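Long-range contacts in malonyl CoA-ACP transacylase (Xanthomonas oryzae pv. oryzae, PDB 3K89), which probably transfers the malonyl group from malonyl-CoA to the holo form of acyl carrier protein, a step that supplies fatty acid synthesis: residues L68-R77 with Y98-L109; D111-F122 with Q213-W223. All blocks are in the same frame, centred on the assembly; numbering follows the deposited sequence.

Interaction 1: L68-R77 with Y98-L109; sequences LLAAGVAVWR and YTALVAAGVLSL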
loop_
_atom_site.group_PDB
_atom_site.type_symbol
_atom_site.label_atom_id
_atom_site.label_comp_id
_atom_site.label_asym_id
_atom_site.label_seq_id
_atom_site.Cartn_x
_atom_site.Cartn_y
_atom_site.Cartn_z
ATOM N N LEU A 68 3.719 -5.968 -6.664
ATOM C CA LEU A 68 2.439 -5.805 -5.994
ATOM C C LEU A 68 1.464 -4.962 -6.792
ATOM O O LEU A 68 0.253 -5.175 -6.718
ATOM C CB LEU A 68 2.631 -5.162 -4.627
ATOM C CG LEU A 68 3.164 -6.141 -3.584
ATOM C CD1 LEU A 68 3.421 -5.354 -2.317
ATOM C CD2 LEU A 68 2.159 -7.266 -3.346
ATOM N N LEU A 69 1.980 -3.993 -7.537
ATOM C CA LEU A 69 1.124 -3.221 -8.437
ATOM C C LEU A 69 0.527 -4.113 -9.535
ATOM O O LEU A 69 -0.679 -4.066 -9.799
ATOM C CB LEU A 69 1.872 -2.027 -9.021
ATOM C CG LEU A 69 0.948 -1.074 -9.791
ATOM C CD1 LEU A 69 1.174 0.409 -9.473
ATOM C CD2 LEU A 69 1.072 -1.345 -11.272
ATOM N N ALA A 70 1.381 -4.911 -10.173
ATOM C CA ALA A 70 0.926 -5.895 -11.155
ATOM C C ALA A 70 -0.105 -6.834 -10.542
ATOM O O ALA A 70 -1.150 -7.069 -11.128
ATOM C CB ALA A 70 2.119 -6.675 -11.728
ATOM N N ALA A 71 0.169 -7.314 -9.336
ATOM C CA ALA A 71 -0.721 -8.263 -8.669
ATOM C C ALA A 71 -2.101 -7.661 -8.401
ATOM O O ALA A 71 -3.116 -8.289 -8.681
ATOM C CB ALA A 71 -0.069 -8.737 -7.364
ATOM N N GLY A 72 -2.135 -6.425 -7.920
ATOM C CA GLY A 72 -3.429 -5.779 -7.639
ATOM C C GLY A 72 -4.208 -5.498 -8.916
ATOM O O GLY A 72 -5.430 -5.692 -8.966
ATOM N N VAL A 73 -3.513 -4.999 -9.936
ATOM C CA VAL A 73 -4.152 -4.747 -11.205
ATOM C C VAL A 73 -4.627 -6.063 -11.847
ATOM O O VAL A 73 -5.703 -6.077 -12.465
ATOM C CB VAL A 73 -3.257 -3.892 -12.150
ATOM C CG1 VAL A 73 -3.909 -3.722 -13.522
ATOM C CG2 VAL A 73 -3.021 -2.514 -11.525
ATOM N N ALA A 74 -3.869 -7.156 -11.693
ATOM C CA ALA A 74 -4.326 -8.459 -12.238
ATOM C C ALA A 74 -5.666 -8.888 -11.621
ATOM O O ALA A 74 -6.589 -9.294 -12.342
ATOM C CB ALA A 74 -3.281 -9.550 -12.052
ATOM N N VAL A 75 -5.789 -8.774 -10.302
ATOM C CA VAL A 75 -7.044 -9.150 -9.644
ATOM C C VAL A 75 -8.175 -8.173 -10.039
ATOM O O VAL A 75 -9.319 -8.589 -10.242
ATOM C CB VAL A 75 -6.881 -9.267 -8.116
ATOM C CG1 VAL A 75 -8.232 -9.701 -7.470
ATOM C CG2 VAL A 75 -5.759 -10.285 -7.798
ATOM N N TRP A 76 -7.841 -6.882 -10.169
ATOM C CA TRP A 76 -8.797 -5.862 -10.606
ATOM C C TRP A 76 -9.385 -6.229 -11.969
ATOM O O TRP A 76 -10.603 -6.189 -12.165
ATOM C CB TRP A 76 -8.093 -4.497 -10.703
ATOM C CG TRP A 76 -8.940 -3.424 -11.359
ATOM C CD1 TRP A 76 -8.774 -2.885 -12.617
ATOM C CD2 TRP A 76 -10.074 -2.778 -10.787
ATOM N NE1 TRP A 76 -9.736 -1.922 -12.840
ATOM C CE2 TRP A 76 -10.548 -1.839 -11.742
ATOM C CE3 TRP A 76 -10.729 -2.879 -9.554
ATOM C CZ2 TRP A 76 -11.648 -1.024 -11.503
ATOM C CZ3 TRP A 76 -11.832 -2.066 -9.318
ATOM C CH2 TRP A 76 -12.280 -1.147 -10.292
ATOM N N ARG A 77 -8.515 -6.591 -12.905
ATOM C CA ARG A 77 -8.952 -6.908 -14.274
ATOM C C ARG A 77 -9.807 -8.169 -14.300
ATOM O O ARG A 77 -10.783 -8.246 -15.061
ATOM C CB ARG A 77 -7.757 -7.011 -15.216
ATOM C CG ARG A 77 -7.136 -5.642 -15.492
ATOM C CD ARG A 77 -5.907 -5.768 -16.364
ATOM N NE ARG A 77 -5.393 -4.457 -16.785
ATOM C CZ ARG A 77 -4.361 -4.306 -17.618
ATOM N NH1 ARG A 77 -3.719 -5.375 -18.096
ATOM N NH2 ARG A 77 -3.938 -3.092 -17.955
ATOM N N TYR A 98 -0.945 3.685 -5.725
ATOM C CA TYR A 98 -0.620 3.682 -7.155
ATOM C C TYR A 98 -1.409 2.619 -7.903
ATOM O O TYR A 98 -1.894 2.849 -9.019
ATOM C CB TYR A 98 0.892 3.450 -7.318
ATOM C CG TYR A 98 1.694 4.637 -6.830
ATOM C CD1 TYR A 98 2.025 4.792 -5.468
ATOM C CD2 TYR A 98 2.163 5.582 -7.740
ATOM C CE1 TYR A 98 2.739 5.899 -5.022
ATOM C CE2 TYR A 98 2.886 6.678 -7.313
ATOM C CZ TYR A 98 3.173 6.828 -5.962
ATOM O OH TYR A 98 3.887 7.921 -5.567
ATOM N N THR A 99 -1.552 1.456 -7.280
ATOM C CA THR A 99 -2.392 0.412 -7.857
ATOM C C THR A 99 -3.807 0.961 -8.070
ATOM O O THR A 99 -4.398 0.728 -9.128
ATOM C CB THR A 99 -2.413 -0.821 -6.954
ATOM O OG1 THR A 99 -1.067 -1.098 -6.502
ATOM C CG2 THR A 99 -2.942 -2.025 -7.722
ATOM N N ALA A 100 -4.331 1.688 -7.083
ATOM C CA ALA A 100 -5.672 2.298 -7.171
ATOM C C ALA A 100 -5.762 3.269 -8.349
ATOM O O ALA A 100 -6.762 3.280 -9.075
ATOM C CB ALA A 100 -6.022 2.989 -5.882
ATOM N N LEU A 101 -4.707 4.059 -8.550
ATOM C CA LEU A 101 -4.701 5.027 -9.642
ATOM C C LEU A 101 -4.675 4.333 -11.007
ATOM O O LEU A 101 -5.285 4.830 -11.961
ATOM C CB LEU A 101 -3.553 6.031 -9.491
ATOM C CG LEU A 101 -3.781 6.992 -8.322
ATOM C CD1 LEU A 101 -2.464 7.665 -7.942
ATOM C CD2 LEU A 101 -4.819 8.060 -8.659
ATOM N N VAL A 102 -4.009 3.179 -11.088
ATOM C CA VAL A 102 -4.037 2.397 -12.323
ATOM C C VAL A 102 -5.447 1.835 -12.519
ATOM O O VAL A 102 -6.024 1.959 -13.616
ATOM C CB VAL A 102 -2.946 1.292 -12.364
ATOM C CG1 VAL A 102 -3.038 0.443 -13.642
ATOM C CG2 VAL A 102 -1.570 1.941 -12.308
ATOM N N ALA A 103 -6.034 1.285 -11.450
ATOM C CA ALA A 103 -7.405 0.731 -11.537
ATOM C C ALA A 103 -8.419 1.789 -11.957
ATOM O O ALA A 103 -9.348 1.485 -12.700
ATOM C CB ALA A 103 -7.822 0.098 -10.219
ATOM N N ALA A 104 -8.224 3.022 -11.477
ATOM C CA ALA A 104 -9.057 4.176 -11.815
ATOM C C ALA A 104 -8.815 4.721 -13.234
ATOM O O ALA A 104 -9.532 5.621 -13.673
ATOM C CB ALA A 104 -8.860 5.300 -10.777
ATOM N N GLY A 105 -7.813 4.194 -13.930
ATOM C CA GLY A 105 -7.470 4.650 -15.272
ATOM C C GLY A 105 -6.681 5.949 -15.345
ATOM O O GLY A 105 -6.541 6.542 -16.421
ATOM N N VAL A 106 -6.141 6.377 -14.209
ATOM C CA VAL A 106 -5.332 7.611 -14.169
ATOM C C VAL A 106 -3.986 7.413 -14.860
ATOM O O VAL A 106 -3.513 8.292 -15.587
ATOM C CB VAL A 106 -5.125 8.067 -12.705
ATOM C CG1 VAL A 106 -4.210 9.294 -12.603
ATOM C CG2 VAL A 106 -6.468 8.425 -12.070
ATOM N N LEU A 107 -3.344 6.287 -14.560
ATOM C CA LEU A 107 -2.097 5.881 -15.181
ATOM C C LEU A 107 -2.284 4.565 -15.935
ATOM O O LEU A 107 -3.005 3.682 -15.468
ATOM C CB LEU A 107 -1.025 5.646 -14.114
ATOM C CG LEU A 107 -0.489 6.896 -13.406
ATOM C CD1 LEU A 107 0.405 6.428 -12.256
ATOM C CD2 LEU A 107 0.291 7.792 -14.352
ATOM N N SER A 108 -1.607 4.413 -17.067
ATOM C CA SER A 108 -1.520 3.079 -17.703
ATOM C C SER A 108 -0.787 2.110 -16.778
ATOM O O SER A 108 0.002 2.527 -15.927
ATOM C CB SER A 108 -0.779 3.169 -19.039
ATOM O OG SER A 108 0.596 3.478 -18.825
ATOM N N LEU A 109 -1.031 0.810 -16.964
ATOM C CA LEU A 109 -0.303 -0.192 -16.171
ATOM C C LEU A 109 1.206 -0.111 -16.430
ATOM O O LEU A 109 2.018 -0.180 -15.496
ATOM C CB LEU A 109 -0.853 -1.597 -16.448
ATOM C CG LEU A 109 -0.088 -2.769 -15.820
ATOM C CD1 LEU A 109 -0.006 -2.662 -14.300
ATOM C CD2 LEU A 109 -0.763 -4.068 -16.280
HETATM O O HOH W 1 -1.340 -3.423 -5.000
HETATM O O HOH W 2 -9.622 -0.431 -15.325
#
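L69 reaches from helix 61-81 between T99 and L109, and each part of it meets something different. Its CB and CG pass beside T99 OG1. At the tip the branches part: CD1 lies against Y98 CB and the backbone N of T99, while CD2 presses on L109 CD1 at 3.5 Å, a tight carbon pair. One turn on, V73 divides its methyls too. With CG1 anti to the backbone N (chi1 176°), CG2 is left to meet V102 CG1 at 3.6 Å and T99 CG2, and CG1 faces the L109 methyls. G72 brings only its backbone to this point, with CA 3.8 Å from T99 CG2. Next, W76 lies flat against A103, whose CB stands over the five-membered ring, 3.6 Å from its centroid, in a CH-pi contact. W76 NE1 gives its hydrogen in the ring plane to a water that also bonds A103 O. A second water joins L68 O to T99 OG1. L109 CD2 lies over one face of the R77 guanidinium, which is salt-bridged to E37. The helices cross at -38°, and helix 95-103 follows the strand-to-helix turn whose GxSxG pattern, with the predicted active-site S94, is consistent with a nucleophile elbow.

Interaction 2: D111-F122 with Q213-W223; sequences DGAHLVRLRGQF and QLGEAMAGLSW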
loop_
_atom_site.group_PDB
_atom_site.type_symbol
_atom_site.label_atom_id
_atom_site.label_comp_id
_atom_site.label_asym_id
_atom_site.label_seq_id
_atom_site.Cartn_x
_atom_site.Cartn_y
_atom_site.Cartn_z
ATOM N N ASP A 111 3.039 2.539 -17.316
ATOM C CA ASP A 111 3.567 3.717 -16.613
ATOM C C ASP A 111 3.559 3.538 -15.103
ATOM O O ASP A 111 4.490 3.953 -14.431
ATOM C CB ASP A 111 2.783 4.966 -16.975
ATOM C CG ASP A 111 3.120 5.499 -18.353
ATOM O OD1 ASP A 111 4.094 5.023 -18.983
ATOM O OD2 ASP A 111 2.419 6.421 -18.783
ATOM N N GLY A 112 2.496 2.940 -14.563
ATOM C CA GLY A 112 2.430 2.701 -13.130
ATOM C C GLY A 112 3.560 1.814 -12.657
ATOM O O GLY A 112 4.214 2.110 -11.629
ATOM N N ALA A 113 3.801 0.739 -13.411
ATOM C CA ALA A 113 4.850 -0.224 -13.060
ATOM C C ALA A 113 6.215 0.443 -13.143
ATOM O O ALA A 113 7.053 0.243 -12.261
ATOM C CB ALA A 113 4.782 -1.453 -13.975
ATOM N N HIS A 114 6.428 1.238 -14.193
ATOM C CA HIS A 114 7.693 1.985 -14.323
ATOM C C HIS A 114 7.859 2.957 -13.150
ATOM O O HIS A 114 8.930 3.027 -12.513
ATOM C CB HIS A 114 7.719 2.734 -15.657
ATOM C CG HIS A 114 8.877 3.674 -15.801
ATOM N ND1 HIS A 114 10.186 3.243 -15.813
ATOM C CD2 HIS A 114 8.919 5.016 -15.965
ATOM C CE1 HIS A 114 10.987 4.283 -15.964
ATOM N NE2 HIS A 114 10.242 5.371 -16.061
ATOM N N LEU A 115 6.789 3.680 -12.844
ATOM C CA LEU A 115 6.847 4.707 -11.829
ATOM C C LEU A 115 7.182 4.144 -10.444
ATOM O O LEU A 115 7.950 4.747 -9.707
ATOM C CB LEU A 115 5.526 5.478 -11.790
ATOM C CG LEU A 115 5.419 6.636 -10.789
ATOM C CD1 LEU A 115 6.502 7.691 -11.022
ATOM C CD2 LEU A 115 4.022 7.261 -10.843
ATOM N N VAL A 116 6.582 3.015 -10.085
ATOM C CA VAL A 116 6.830 2.474 -8.745
ATOM C C VAL A 116 8.156 1.729 -8.637
ATOM O O VAL A 116 8.716 1.637 -7.542
ATOM C CB VAL A 116 5.638 1.670 -8.175
ATOM C CG1 VAL A 116 4.371 2.541 -8.165
ATOM C CG2 VAL A 116 5.433 0.355 -8.956
ATOM N N ARG A 117 8.675 1.212 -9.755
ATOM C CA ARG A 117 10.074 0.758 -9.755
ATOM C C ARG A 117 10.986 1.950 -9.406
ATOM O O ARG A 117 11.868 1.823 -8.537
ATOM C CB ARG A 117 10.465 0.131 -11.103
ATOM C CG ARG A 117 11.969 -0.233 -11.199
ATOM C CD ARG A 117 12.199 -1.710 -11.080
ATOM N NE ARG A 117 13.622 -2.055 -10.924
ATOM C CZ ARG A 117 14.438 -2.429 -11.912
ATOM N NH1 ARG A 117 14.008 -2.511 -13.166
ATOM N NH2 ARG A 117 15.712 -2.725 -11.632
ATOM N N LEU A 118 10.747 3.098 -10.041
ATOM C CA LEU A 118 11.500 4.325 -9.733
ATOM C C LEU A 118 11.270 4.753 -8.291
ATOM O O LEU A 118 12.224 5.081 -7.580
ATOM C CB LEU A 118 11.150 5.471 -10.680
ATOM C CG LEU A 118 11.567 5.330 -12.141
ATOM C CD1 LEU A 118 11.142 6.577 -12.897
ATOM C CD2 LEU A 118 13.078 5.094 -12.274
ATOM N N ARG A 119 10.010 4.718 -7.842
ATOM C CA ARG A 119 9.696 5.085 -6.456
ATOM C C ARG A 119 10.524 4.264 -5.458
ATOM O O ARG A 119 11.171 4.828 -4.561
ATOM C CB ARG A 119 8.181 4.911 -6.186
ATOM C CG ARG A 119 7.710 5.314 -4.774
ATOM C CD ARG A 119 6.181 5.238 -4.737
ATOM N NE ARG A 119 5.588 5.543 -3.424
ATOM C CZ ARG A 119 5.365 4.648 -2.459
ATOM N NH1 ARG A 119 5.750 3.386 -2.614
ATOM N NH2 ARG A 119 4.758 5.022 -1.321
ATOM N N GLY A 120 10.548 2.948 -5.636
ATOM C CA GLY A 120 11.353 2.064 -4.803
ATOM C C GLY A 120 12.833 2.384 -4.882
ATOM O O GLY A 120 13.500 2.408 -3.863
ATOM N N GLN A 121 13.331 2.653 -6.088
ATOM C CA GLN A 121 14.754 3.014 -6.248
ATOM C C GLN A 121 15.122 4.282 -5.486
ATOM O O GLN A 121 16.151 4.337 -4.791
ATOM C CB GLN A 121 15.116 3.148 -7.736
ATOM C CG GLN A 121 15.198 1.802 -8.440
ATOM C CD GLN A 121 15.437 1.913 -9.956
ATOM O OE1 GLN A 121 15.343 2.992 -10.544
ATOM N NE2 GLN A 121 15.743 0.780 -10.587
ATOM N N PHE A 122 14.285 5.307 -5.605
ATOM C CA PHE A 122 14.567 6.578 -4.950
ATOM C C PHE A 122 14.540 6.382 -3.444
ATOM O O PHE A 122 15.386 6.941 -2.737
ATOM C CB PHE A 122 13.561 7.669 -5.328
ATOM C CG PHE A 122 13.505 7.993 -6.809
ATOM C CD1 PHE A 122 14.640 7.885 -7.611
ATOM C CD2 PHE A 122 12.321 8.456 -7.381
ATOM C CE1 PHE A 122 14.570 8.196 -8.981
ATOM C CE2 PHE A 122 12.247 8.776 -8.737
ATOM C CZ PHE A 122 13.371 8.651 -9.533
ATOM N N GLN A 213 12.336 13.741 -6.233
ATOM C CA GLN A 213 12.717 12.925 -7.380
ATOM C C GLN A 213 11.475 12.264 -7.972
ATOM O O GLN A 213 11.291 12.245 -9.191
ATOM C CB GLN A 213 13.720 11.854 -6.988
ATOM C CG GLN A 213 15.078 12.389 -6.574
ATOM C CD GLN A 213 15.962 11.275 -6.104
ATOM O OE1 GLN A 213 15.787 10.750 -5.003
ATOM N NE2 GLN A 213 16.898 10.867 -6.952
ATOM N N LEU A 214 10.639 11.735 -7.079
ATOM C CA LEU A 214 9.369 11.121 -7.464
ATOM C C LEU A 214 8.506 12.110 -8.228
ATOM O O LEU A 214 7.965 11.767 -9.283
ATOM C CB LEU A 214 8.621 10.617 -6.223
ATOM C CG LEU A 214 7.241 9.975 -6.456
ATOM C CD1 LEU A 214 7.389 8.687 -7.205
ATOM C CD2 LEU A 214 6.555 9.732 -5.117
ATOM N N GLY A 215 8.362 13.325 -7.689
ATOM C CA GLY A 215 7.584 14.364 -8.360
ATOM C C GLY A 215 8.053 14.621 -9.776
ATOM O O GLY A 215 7.238 14.778 -10.684
ATOM N N GLU A 216 9.368 14.689 -9.967
ATOM C CA GLU A 216 9.899 14.898 -11.322
ATOM C C GLU A 216 9.604 13.716 -12.258
ATOM O O GLU A 216 9.296 13.913 -13.437
ATOM C CB GLU A 216 11.400 15.192 -11.271
ATOM C CG GLU A 216 11.720 16.479 -10.493
ATOM C CD GLU A 216 13.213 16.770 -10.399
ATOM O OE1 GLU A 216 13.585 17.718 -9.673
ATOM O OE2 GLU A 216 14.013 16.053 -11.043
ATOM N N ALA A 217 9.699 12.496 -11.738
ATOM C CA ALA A 217 9.394 11.289 -12.518
ATOM C C ALA A 217 7.930 11.297 -12.946
ATOM O O ALA A 217 7.618 10.985 -14.087
ATOM C CB ALA A 217 9.721 10.024 -11.724
ATOM N N MET A 218 7.043 11.708 -12.048
ATOM C CA MET A 218 5.622 11.708 -12.345
ATOM C C MET A 218 5.272 12.705 -13.432
ATOM O O MET A 218 4.354 12.475 -14.233
ATOM C CB MET A 218 4.798 12.015 -11.101
ATOM C CG MET A 218 4.814 10.844 -10.100
ATOM S SD MET A 218 3.644 11.052 -8.755
ATOM C CE MET A 218 4.269 12.509 -8.038
ATOM N N ALA A 219 5.973 13.834 -13.444
ATOM C CA ALA A 219 5.555 14.931 -14.320
ATOM C C ALA A 219 5.847 14.668 -15.800
ATOM O O ALA A 219 5.329 15.380 -16.666
ATOM C CB ALA A 219 6.152 16.254 -13.851
ATOM N N GLY A 220 6.654 13.644 -16.084
ATOM C CA GLY A 220 6.948 13.215 -17.457
ATOM C C GLY A 220 5.919 12.251 -18.035
ATOM O O GLY A 220 5.955 11.916 -19.228
ATOM N N LEU A 221 4.996 11.803 -17.188
ATOM C CA LEU A 221 3.957 10.850 -17.608
ATOM C C LEU A 221 2.629 11.509 -17.955
ATOM O O LEU A 221 2.355 12.642 -17.573
ATOM C CB LEU A 221 3.724 9.814 -16.499
ATOM C CG LEU A 221 4.960 9.072 -15.960
ATOM C CD1 LEU A 221 4.578 8.233 -14.735
ATOM C CD2 LEU A 221 5.679 8.198 -17.000
ATOM N N SER A 222 1.812 10.759 -18.691
ATOM C CA SER A 222 0.447 11.126 -19.010
ATOM C C SER A 222 -0.473 10.734 -17.846
ATOM O O SER A 222 -0.478 9.575 -17.414
ATOM C CB SER A 222 0.032 10.393 -20.294
ATOM O OG SER A 222 -1.303 10.691 -20.638
ATOM N N TRP A 223 -1.218 11.711 -17.342
ATOM C CA TRP A 223 -2.178 11.538 -16.249
ATOM C C TRP A 223 -3.565 11.752 -16.803
ATOM O O TRP A 223 -3.827 12.740 -17.497
ATOM C CB TRP A 223 -1.867 12.509 -15.091
ATOM C CG TRP A 223 -0.568 12.134 -14.429
ATOM C CD1 TRP A 223 0.684 12.315 -14.938
ATOM C CD2 TRP A 223 -0.401 11.445 -13.181
ATOM N NE1 TRP A 223 1.626 11.798 -14.078
ATOM C CE2 TRP A 223 0.985 11.245 -13.001
ATOM C CE3 TRP A 223 -1.285 10.982 -12.194
ATOM C CZ2 TRP A 223 1.516 10.605 -11.868
ATOM C CZ3 TRP A 223 -0.756 10.335 -11.064
ATOM C CH2 TRP A 223 0.630 10.154 -10.920
HETATM O O HOH W 3 -0.081 6.866 -18.013
HETATM O O HOH W 4 2.924 8.481 -20.218
HETATM O O HOH W 5 16.917 9.071 -3.374
#
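L115 packs by apolar contacts on helix 213-219 and on L221 just beyond it. L115 CG is anti to the backbone N (chi1 -179°), and both methyls straddle M218 CG, each 3.7 Å from it; CD1 also meets A217 CB and L214 CD1, CD2 also L221 CD1. A217 CB is shared with L118 CD1, and L214 CD1 lies on the aliphatic start of R119. The one CH-pi contact is at the far end, where Q213 CB sits over the F122 ring, 3.7 Å from its centroid; A217 CB comes to the edge of the same ring, and the Q213 amide lies 30° from its plane. This is an antiparallel helix pair (164°, axes 10.0 Å apart) beside the predicted active site: R119 continues past the packing to hydrogen-bond Q65, Q252 and S94. No direct hydrogen bond crosses, so the polar links are waters. Two of them donate to D111 OD2, one also giving to S222 O and the other accepting from S222 N; a third donates to both F122 O and Q213 OE1. Within 213-223, W223 NE1 bonds M218 O at 2.8 Å, approaching from the opposite face of the carbonyl plane to L221 N.

In the fold
Helices 95-103 and 109-126 follow each other in the chain. Interaction 1 sets the first, with L109 from the start of the second, against helix 61-81; helix 109-126 touches helix 61-81 elsewhere as well, but in interaction 2 it packs on helix 208-219. The first contact is buried almost throughout; the second is buried at L115, R119, L214 and M218 but reaches the surface at Q213 and S222. A 38° crossing with G72 close to T99 and W76 on A103 contrasts with an antiparallel pair built on the L115 cluster and F122 under Q213. Both use water for their polar links. Y98 of interaction 1 packs on L214 and R119 beside the predicted catalytic site; separately, V106 touches W223.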